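PDB 3KKC: TetR family Transcriptional regulator, which probably binds DNA as a transcriptional regulator of the TetR family, using an N-terminal helix-turn-helix domain. Local coordinates for residues K12-I17 with Y50-S55; Y18-S23 with Q36-L41; N28-I33 with E54-L59. All blocks are in the same frame, centred on the assembly; numbering follows the deposited sequence.

Contact 1. Residues K12-I17 with Y50-S55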
loop_
_atom_site.group_PDB
_atom_site.type_symbol
_atom_site.label_atom_id
_atom_site.label_comp_id
_atom_site.label_asym_id
_atom_site.label_seq_id
_atom_site.Cartn_x
_atom_site.Cartn_y
_atom_site.Cartn_z
ATOM N N LYS A 12 12.924 30.062 -20.298
ATOM C CA LYS A 12 14.012 29.436 -19.544
ATOM C C LYS A 12 13.783 29.474 -18.022
ATOM O O LYS A 12 14.219 28.566 -17.308
ATOM C CB LYS A 12 15.381 30.036 -19.898
ATOM C CG LYS A 12 16.574 29.258 -19.313
ATOM C CD LYS A 12 17.867 30.087 -19.316
ATOM C CE LYS A 12 19.095 29.271 -18.859
ATOM N NZ LYS A 12 20.340 30.108 -18.628
ATOM N N THR A 13 13.116 30.512 -17.516
ATOM C CA THR A 13 12.868 30.551 -16.080
ATOM C C THR A 13 11.747 29.597 -15.650
ATOM O O THR A 13 11.743 29.119 -14.514
ATOM C CB THR A 13 12.661 31.999 -15.470
ATOM O OG1 THR A 13 11.853 32.808 -16.333
ATOM C CG2 THR A 13 14.000 32.690 -15.216
ATOM N N LYS A 14 10.803 29.315 -16.545
ATOM C CA LYS A 14 9.721 28.392 -16.211
ATOM C C LYS A 14 10.312 26.990 -16.094
ATOM O O LYS A 14 10.026 26.252 -15.156
ATOM C CB LYS A 14 8.590 28.448 -17.244
ATOM C CG LYS A 14 7.240 28.798 -16.629
ATOM C CD LYS A 14 6.094 28.711 -17.639
ATOM C CE LYS A 14 6.048 27.344 -18.359
ATOM N NZ LYS A 14 4.897 26.416 -18.005
ATOM N N VAL A 15 11.177 26.648 -17.036
ATOM C CA VAL A 15 11.900 25.382 -17.006
ATOM C C VAL A 15 12.809 25.245 -15.782
ATOM O O VAL A 15 12.930 24.158 -15.237
ATOM C CB VAL A 15 12.712 25.181 -18.300
ATOM C CG1 VAL A 15 13.846 24.154 -18.090
ATOM C CG2 VAL A 15 11.776 24.807 -19.448
ATOM N N ALA A 16 13.438 26.328 -15.334
ATOM C CA ALA A 16 14.326 26.226 -14.168
ATOM C C ALA A 16 13.574 25.740 -12.934
ATOM O O ALA A 16 14.067 24.892 -12.185
ATOM C CB ALA A 16 15.019 27.534 -13.872
ATOM N N ILE A 17 12.386 26.297 -12.733
ATOM C CA ILE A 17 11.508 25.893 -11.643
ATOM C C ILE A 17 11.103 24.424 -11.818
ATOM O O ILE A 17 11.304 23.594 -10.922
ATOM C CB ILE A 17 10.252 26.788 -11.618
ATOM C CG1 ILE A 17 10.669 28.262 -11.520
ATOM C CG2 ILE A 17 9.281 26.355 -10.503
ATOM C CD1 ILE A 17 9.565 29.216 -11.889
ATOM N N TYR A 50 5.187 32.646 -8.655
ATOM C CA TYR A 50 3.728 32.759 -8.589
ATOM C C TYR A 50 3.100 33.343 -9.860
ATOM O O TYR A 50 1.878 33.378 -9.987
ATOM C CB TYR A 50 3.281 33.554 -7.352
ATOM C CG TYR A 50 3.334 32.774 -6.052
ATOM C CD1 TYR A 50 2.515 31.670 -5.842
ATOM C CD2 TYR A 50 4.188 33.152 -5.027
ATOM C CE1 TYR A 50 2.558 30.959 -4.650
ATOM C CE2 TYR A 50 4.235 32.450 -3.829
ATOM C CZ TYR A 50 3.421 31.354 -3.646
ATOM O OH TYR A 50 3.471 30.658 -2.456
ATOM N N SER A 51 3.931 33.793 -10.796
ATOM C CA SER A 51 3.437 34.281 -12.082
ATOM C C SER A 51 3.358 33.156 -13.118
ATOM O O SER A 51 2.890 33.362 -14.241
ATOM C CB SER A 51 4.358 35.361 -12.628
ATOM O OG SER A 51 5.356 34.757 -13.430
ATOM N N HIS A 52 3.845 31.976 -12.741
ATOM C CA HIS A 52 3.800 30.800 -13.608
ATOM C C HIS A 52 2.986 29.661 -13.006
ATOM O O HIS A 52 2.403 28.854 -13.735
ATOM C CB HIS A 52 5.209 30.292 -13.892
ATOM C CG HIS A 52 5.973 31.144 -14.850
ATOM N ND1 HIS A 52 7.189 31.710 -14.535
ATOM C CD2 HIS A 52 5.691 31.532 -16.116
ATOM C CE1 HIS A 52 7.627 32.406 -15.569
ATOM N NE2 HIS A 52 6.737 32.311 -16.541
ATOM N N TYR A 53 2.962 29.600 -11.675
ATOM C CA TYR A 53 2.352 28.493 -10.953
ATOM C C TYR A 53 1.530 28.985 -9.789
ATOM O O TYR A 53 2.079 29.462 -8.800
ATOM C CB TYR A 53 3.435 27.552 -10.431
ATOM C CG TYR A 53 4.266 26.958 -11.541
ATOM C CD1 TYR A 53 3.679 26.147 -12.512
ATOM C CD2 TYR A 53 5.630 27.216 -11.631
ATOM C CE1 TYR A 53 4.424 25.619 -13.527
ATOM C CE2 TYR A 53 6.384 26.686 -12.644
ATOM C CZ TYR A 53 5.777 25.892 -13.586
ATOM O OH TYR A 53 6.525 25.361 -14.597
ATOM N N GLU A 54 0.213 28.860 -9.909
ATOM C CA GLU A 54 -0.711 29.228 -8.842
ATOM C C GLU A 54 -0.256 28.751 -7.456
ATOM O O GLU A 54 -0.536 29.400 -6.452
ATOM C CB GLU A 54 -2.102 28.671 -9.154
ATOM C CG GLU A 54 -3.132 28.866 -8.043
ATOM C CD GLU A 54 -4.196 27.765 -8.033
ATOM O OE1 GLU A 54 -3.959 26.697 -8.653
ATOM O OE2 GLU A 54 -5.262 27.968 -7.397
ATOM N N SER A 55 0.438 27.616 -7.407
ATOM C CA SER A 55 0.872 27.023 -6.149
ATOM C C SER A 55 1.686 25.778 -6.421
ATOM O O SER A 55 1.794 25.342 -7.564
ATOM C CB SER A 55 -0.336 26.598 -5.339
ATOM O OG SER A 55 -0.996 25.545 -6.008
#

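Contact 2. Residues Y18-S23 with Q36-L41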
loop_
_atom_site.group_PDB
_atom_site.type_symbol
_atom_site.label_atom_id
_atom_site.label_comp_id
_atom_site.label_asym_id
_atom_site.label_seq_id
_atom_site.Cartn_x
_atom_site.Cartn_y
_atom_site.Cartn_z
ATOM N N TYR A 18 10.546 24.111 -12.985
ATOM C CA TYR A 18 10.185 22.748 -13.326
ATOM C C TYR A 18 11.319 21.816 -12.921
ATOM O O TYR A 18 11.123 20.929 -12.101
ATOM C CB TYR A 18 9.914 22.649 -14.824
ATOM C CG TYR A 18 9.221 21.380 -15.288
ATOM C CD1 TYR A 18 7.830 21.330 -15.403
ATOM C CD2 TYR A 18 9.953 20.244 -15.640
ATOM C CE1 TYR A 18 7.183 20.201 -15.829
ATOM C CE2 TYR A 18 9.305 19.090 -16.073
ATOM C CZ TYR A 18 7.912 19.076 -16.162
ATOM O OH TYR A 18 7.240 17.946 -16.595
ATOM N N ASN A 19 12.512 22.031 -13.471
ATOM C CA ASN A 19 13.636 21.120 -13.211
ATOM C C ASN A 19 14.013 21.080 -11.722
ATOM O O ASN A 19 14.366 20.021 -11.193
ATOM C CB ASN A 19 14.868 21.416 -14.110
ATOM C CG ASN A 19 14.643 21.059 -15.606
ATOM O OD1 ASN A 19 13.765 20.254 -15.977
ATOM N ND2 ASN A 19 15.458 21.665 -16.464
ATOM N N ALA A 20 13.911 22.220 -11.046
ATOM C CA ALA A 20 14.174 22.292 -9.598
ATOM C C ALA A 20 13.222 21.404 -8.798
ATOM O O ALA A 20 13.623 20.693 -7.875
ATOM C CB ALA A 20 14.090 23.723 -9.109
ATOM N N PHE A 21 11.953 21.460 -9.165
ATOM C CA PHE A 21 10.921 20.663 -8.524
ATOM C C PHE A 21 11.219 19.163 -8.658
ATOM O O PHE A 21 11.075 18.408 -7.712
ATOM C CB PHE A 21 9.579 21.016 -9.162
ATOM C CG PHE A 21 8.409 20.277 -8.591
ATOM C CD1 PHE A 21 8.061 20.430 -7.248
ATOM C CD2 PHE A 21 7.621 19.489 -9.401
ATOM C CE1 PHE A 21 6.988 19.775 -6.737
ATOM C CE2 PHE A 21 6.521 18.830 -8.886
ATOM C CZ PHE A 21 6.208 18.959 -7.556
ATOM N N ILE A 22 11.664 18.746 -9.840
ATOM C CA ILE A 22 12.019 17.360 -10.092
ATOM C C ILE A 22 13.242 16.917 -9.280
ATOM O O ILE A 22 13.242 15.842 -8.685
ATOM C CB ILE A 22 12.239 17.121 -11.604
ATOM C CG1 ILE A 22 10.897 17.204 -12.344
ATOM C CG2 ILE A 22 12.899 15.761 -11.868
ATOM C CD1 ILE A 22 11.018 16.932 -13.828
ATOM N N SER A 23 14.271 17.749 -9.244
ATOM C CA SER A 23 15.507 17.396 -8.571
ATOM C C SER A 23 15.256 17.259 -7.088
ATOM O O SER A 23 15.902 16.462 -6.420
ATOM C CB SER A 23 16.592 18.464 -8.857
ATOM O OG SER A 23 17.471 18.693 -7.751
ATOM N N GLN A 36 9.894 27.612 -0.982
ATOM C CA GLN A 36 11.198 28.231 -0.778
ATOM C C GLN A 36 12.331 27.293 -1.171
ATOM O O GLN A 36 13.390 27.746 -1.622
ATOM C CB GLN A 36 11.377 28.720 0.661
ATOM C CG GLN A 36 10.387 29.810 1.077
ATOM C CD GLN A 36 10.427 31.025 0.165
ATOM O OE1 GLN A 36 9.500 31.840 0.161
ATOM N NE2 GLN A 36 11.504 31.150 -0.617
ATOM N N ASP A 37 12.113 25.993 -0.994
ATOM C CA ASP A 37 13.062 25.004 -1.490
ATOM C C ASP A 37 13.190 25.181 -2.998
ATOM O O ASP A 37 14.293 25.264 -3.538
ATOM C CB ASP A 37 12.606 23.570 -1.191
ATOM C CG ASP A 37 12.304 23.339 0.278
ATOM O OD1 ASP A 37 12.308 24.320 1.048
ATOM O OD2 ASP A 37 12.046 22.169 0.652
ATOM N N VAL A 38 12.038 25.257 -3.659
ATOM C CA VAL A 38 11.967 25.298 -5.106
ATOM C C VAL A 38 12.696 26.496 -5.689
ATOM O O VAL A 38 13.330 26.391 -6.738
ATOM C CB VAL A 38 10.521 25.285 -5.591
ATOM C CG1 VAL A 38 10.482 25.460 -7.098
ATOM C CG2 VAL A 38 9.872 23.975 -5.202
ATOM N N ILE A 39 12.615 27.632 -5.005
ATOM C CA ILE A 39 13.343 28.833 -5.423
ATOM C C ILE A 39 14.848 28.685 -5.216
ATOM O O ILE A 39 15.631 28.953 -6.125
ATOM C CB ILE A 39 12.864 30.047 -4.631
ATOM C CG1 ILE A 39 11.361 30.253 -4.843
ATOM C CG2 ILE A 39 13.706 31.300 -4.971
ATOM C CD1 ILE A 39 10.658 30.816 -3.622
ATOM N N GLY A 40 15.231 28.261 -4.012
ATOM C CA GLY A 40 16.621 28.085 -3.625
ATOM C C GLY A 40 17.452 27.352 -4.656
ATOM O O GLY A 40 18.683 27.458 -4.670
ATOM N N LEU A 41 16.778 26.603 -5.523
ATOM C CA LEU A 41 17.440 25.992 -6.665
ATOM C C LEU A 41 17.203 26.787 -7.944
ATOM O O LEU A 41 18.148 27.086 -8.671
ATOM C CB LEU A 41 16.984 24.548 -6.865
ATOM C CG LEU A 41 17.521 23.527 -5.871
ATOM C CD1 LEU A 41 17.158 22.120 -6.350
ATOM C CD2 LEU A 41 19.028 23.692 -5.716
#

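Contact 3. Residues N28-I33 with E54-L59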
loop_
_atom_site.group_PDB
_atom_site.type_symbol
_atom_site.label_atom_id
_atom_site.label_comp_id
_atom_site.label_asym_id
_atom_site.label_seq_id
_atom_site.Cartn_x
_atom_site.Cartn_y
_atom_site.Cartn_z
ATOM N N ASN A 28 13.118 14.204 -1.652
ATOM C CA ASN A 28 12.058 14.506 -0.690
ATOM C C ASN A 28 10.649 14.091 -1.112
ATOM O O ASN A 28 10.360 13.948 -2.302
ATOM C CB ASN A 28 12.046 15.997 -0.338
ATOM C CG ASN A 28 13.436 16.564 -0.121
ATOM O OD1 ASN A 28 13.856 16.803 1.011
ATOM N ND2 ASN A 28 14.153 16.799 -1.215
ATOM N N ASP A 29 9.778 13.911 -0.117
ATOM C CA ASP A 29 8.352 13.725 -0.347
ATOM C C ASP A 29 7.748 15.009 -0.912
ATOM O O ASP A 29 8.246 16.104 -0.636
ATOM C CB ASP A 29 7.645 13.368 0.964
ATOM C CG ASP A 29 7.935 11.942 1.429
ATOM O OD1 ASP A 29 7.681 11.635 2.617
ATOM O OD2 ASP A 29 8.414 11.125 0.613
ATOM N N TYR A 30 6.687 14.882 -1.710
ATOM C CA TYR A 30 5.984 16.055 -2.244
ATOM C C TYR A 30 5.400 16.868 -1.107
ATOM O O TYR A 30 5.481 18.113 -1.105
ATOM C CB TYR A 30 4.857 15.667 -3.211
ATOM C CG TYR A 30 3.876 16.797 -3.477
ATOM C CD1 TYR A 30 4.183 17.823 -4.375
ATOM C CD2 TYR A 30 2.648 16.849 -2.826
ATOM C CE1 TYR A 30 3.298 18.869 -4.622
ATOM C CE2 TYR A 30 1.756 17.892 -3.069
ATOM C CZ TYR A 30 2.099 18.903 -3.968
ATOM O OH TYR A 30 1.216 19.928 -4.221
ATOM N N SER A 31 4.800 16.144 -0.155
ATOM C CA SER A 31 4.258 16.743 1.063
ATOM C C SER A 31 5.334 17.468 1.879
ATOM O O SER A 31 5.049 18.437 2.568
ATOM C CB SER A 31 3.476 15.705 1.918
ATOM O OG SER A 31 4.232 14.551 2.291
ATOM N N LYS A 32 6.577 17.013 1.762
ATOM C CA LYS A 32 7.682 17.561 2.548
ATOM C C LYS A 32 8.429 18.777 1.928
ATOM O O LYS A 32 9.033 19.548 2.666
ATOM C CB LYS A 32 8.648 16.426 2.950
ATOM C CG LYS A 32 9.831 16.820 3.840
ATOM C CD LYS A 32 11.129 16.974 3.025
ATOM C CE LYS A 32 12.339 17.243 3.923
ATOM N NZ LYS A 32 13.490 17.878 3.191
ATOM N N ILE A 33 8.390 18.981 0.608
ATOM C CA ILE A 33 9.057 20.185 0.054
ATOM C C ILE A 33 8.201 21.454 0.135
ATOM O O ILE A 33 6.978 21.389 0.116
ATOM C CB ILE A 33 9.524 20.044 -1.426
ATOM C CG1 ILE A 33 8.443 20.549 -2.381
ATOM C CG2 ILE A 33 9.999 18.627 -1.756
ATOM C CD1 ILE A 33 8.731 20.235 -3.809
ATOM N N GLU A 54 0.213 28.860 -9.909
ATOM C CA GLU A 54 -0.711 29.228 -8.842
ATOM C C GLU A 54 -0.256 28.751 -7.456
ATOM O O GLU A 54 -0.536 29.400 -6.452
ATOM C CB GLU A 54 -2.102 28.671 -9.154
ATOM C CG GLU A 54 -3.132 28.866 -8.043
ATOM C CD GLU A 54 -4.196 27.765 -8.033
ATOM O OE1 GLU A 54 -3.959 26.697 -8.653
ATOM O OE2 GLU A 54 -5.262 27.968 -7.397
ATOM N N SER A 55 0.438 27.616 -7.407
ATOM C CA SER A 55 0.872 27.023 -6.149
ATOM C C SER A 55 1.686 25.778 -6.421
ATOM O O SER A 55 1.794 25.342 -7.564
ATOM C CB SER A 55 -0.336 26.598 -5.339
ATOM O OG SER A 55 -0.996 25.545 -6.008
ATOM N N LYS A 56 2.234 25.177 -5.370
ATOM C CA LYS A 56 3.000 23.955 -5.563
ATOM C C LYS A 56 2.124 22.889 -6.207
ATOM O O LYS A 56 2.621 22.015 -6.905
ATOM C CB LYS A 56 3.564 23.431 -4.243
ATOM C CG LYS A 56 2.514 22.818 -3.348
ATOM C CD LYS A 56 3.122 22.260 -2.075
ATOM C CE LYS A 56 4.541 21.773 -2.310
ATOM N NZ LYS A 56 4.910 20.805 -1.238
ATOM N N GLU A 57 0.815 22.962 -5.986
ATOM C CA GLU A 57 -0.051 21.849 -6.378
ATOM C C GLU A 57 -0.130 21.678 -7.887
ATOM O O GLU A 57 -0.257 20.553 -8.387
ATOM C CB GLU A 57 -1.446 21.955 -5.758
ATOM C CG GLU A 57 -1.890 20.666 -5.077
ATOM C CD GLU A 57 -2.252 20.857 -3.600
ATOM O OE1 GLU A 57 -2.886 21.887 -3.261
ATOM O OE2 GLU A 57 -1.912 19.970 -2.778
ATOM N N VAL A 58 -0.036 22.779 -8.619
ATOM C CA VAL A 58 -0.082 22.664 -10.071
ATOM C C VAL A 58 1.233 22.203 -10.723
ATOM O O VAL A 58 1.246 21.905 -11.908
ATOM C CB VAL A 58 -0.644 23.928 -10.757
ATOM C CG1 VAL A 58 -2.002 24.278 -10.146
ATOM C CG2 VAL A 58 0.328 25.078 -10.638
ATOM N N LEU A 59 2.319 22.124 -9.954
ATOM C CA LEU A 59 3.557 21.530 -10.466
ATOM C C LEU A 59 3.418 20.029 -10.463
ATOM O O LEU A 59 3.813 19.354 -11.411
ATOM C CB LEU A 59 4.777 21.881 -9.614
ATOM C CG LEU A 59 5.322 23.298 -9.662
ATOM C CD1 LEU A 59 4.556 24.119 -8.660
ATOM C CD2 LEU A 59 6.802 23.290 -9.332
#

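Contact 1. Residues K12-I17 with Y50-S55
First torsions of -74° in His52 and -61° in Tyr53 put each CG anti to the carbonyl carbon, and both rings meet the helix at Lys14 and Ile17. Ile17 has CG2 anti to its own backbone N, and this branch carries the contact with Tyr53. CG2 of Ile17 lies 3.6 Å from CE2 of Tyr53 in an oblique approach, the two side chains sliding past one another in opposite directions. A branched aliphatic residue suits this place, because it offers one methyl to the phenol ring while CD1 of the other branch reaches to 4.3 Å from ND1 of His52. CG of Lys14 is modelled over one face of the His52 imidazole, a CH-pi-like placement whose close spacing is doubtful. Over the opposite face of the His52 ring lies OG of Ser51, itself bonded to the backbone of Thr48. The Lys14 chain bends further out, leaving NZ 3.9 Å from the hydroxyl OH of Tyr53. That hydroxyl also stands 3.7 Å from the backbone O of Lys14, so the rim of the phenol lies against the helix. Thr13 is a lesser neighbour of His52, and its OG1 is bonded to Gln9 within the same helix. The contact ties helix 4-24 to the loop that follows helix 46-49 in the predicted helix-turn-helix. Tyr53 also packs on Val58, Leu59 and Glu62 of helix 57-71, while Ile17 reaches both Leu59 and, in helix 35-42, Val38 and Ala42.

Contact 2. Residues Y18-S23 with Q36-L41
Around Ala20 and Leu41, whose CA atoms are 5.7 Å apart, the short helical segments 18-23 and 36-41 approach to 8.6 Å between axes and run at 116° to one another. Alanine suits a place where the backbones come close, since its side chain is a single methyl. CB of Ala20 sits 3.8 Å from CB of Leu41 and 3.6 Å from the backbone O of Val38, so one small group rests against both side chain and main chain of the facing helix. Leu41 then extends beyond the methyl. With chi1 at -74° its CG lies anti to the carbonyl carbon, and the CD1 branch ends 3.7 Å from OG of Ser23, one turn further along helix 4-24. This is a contact between a methyl and a hydroxyl, near the exposed side of the interface. Toward the interior, the CG2 branch of Val38 comes up to the edge of the Phe21 ring, 4.5 Å from CD1 and near the ring plane. Phe21 has its CG anti to the backbone N (chi1 -179°), and the ring beyond also packs on Tyr30, Ile33, Leu59 and Leu63. Beta-branched Val38 suits its position by dividing its methyls, CG2 facing Phe21 and CG1 lying nearer Ala20 and Ile17. Helix 35-42 is the first helix of the predicted helix-turn-helix, here seated across helix 4-24. The chemistry is almost wholly apolar, with neither hydrogen bond nor charge pair joining the segments, consistent with their being held mainly by shape and burial of apolar surface rather than by directional bonds.

Contact 3. Residues N28-I33 with E54-L59
Lys56 sends its ammonium into the turn formed by Tyr30 and Ile33, where NZ donates to two backbone carbonyls. The bond from Lys56 NZ to O of Tyr30 is 2.8 Å long and approaches that carbonyl almost head-on, with a C=O...N angle of 164°. The second, to O of Ile33, is modelled very short at 2.5 Å, so its exact length is doubtful; the donor stands tilted from that carbonyl plane. The same NZ lies over one face of the Tyr30 ring, 4.3 Å from its centroid and 13° off the normal, a cation-pi interaction. Lysine suits the place because its long chain can carry a charge with several hydrogens to a turn whose carbonyls point its way. Chi1 of Lys56 (73°) puts CG between the backbone N and the carbonyl carbon, where it lies against the Tyr30 hydroxyl; the chain bends at chi3. At the other end of the phenol, OH of Tyr30 gives a weak hydrogen bond of 3.4 Å to OE2 of Glu57. Within the TetR-type DNA-binding domain, this joins the turn ahead of helix 35-42 to the N-terminal part of helix 57-71, the helix that follows the predicted helix-turn-helix. There OG of Ser55 accepts from N of Glu57 at 3.2 Å, a capping bond by the serine ahead of the turn that leads into the helix. Outward from the polar centre, the aliphatic part of Lys56 crosses the phenol, with CG 3.3 Å from OH of Tyr30. CG1 of Ile33 lies 3.7 Å from NZ of Lys56. Tyr30 and Ile33 both pack against Phe21 of helix 4-24, which Leu59 also touches.

Overall arrangement
All three contacts belong to the N-terminal TetR-type domain and lie on one side of the chain's centre. Contacts 1 and 2 both use helix 4-24, in consecutive segments, and their centres are about 10 Å apart; contacts 2 and 3 are equally close, contacts 1 and 3 about 13 Å apart. Along the sequence, contact 2 falls between the two segments of contact 1, the segments of contacts 2 and 3 alternate, and contacts 1 and 3 share Glu54 and Ser55. Ile17, Phe21, Val38, Ile33 and Leu59 bring the three together in one apolar core, so the predicted helix-turn-helix is packed on helix 4-24 and, through Tyr53 at its end, on helix 57-71, consistent with presenting it to DNA.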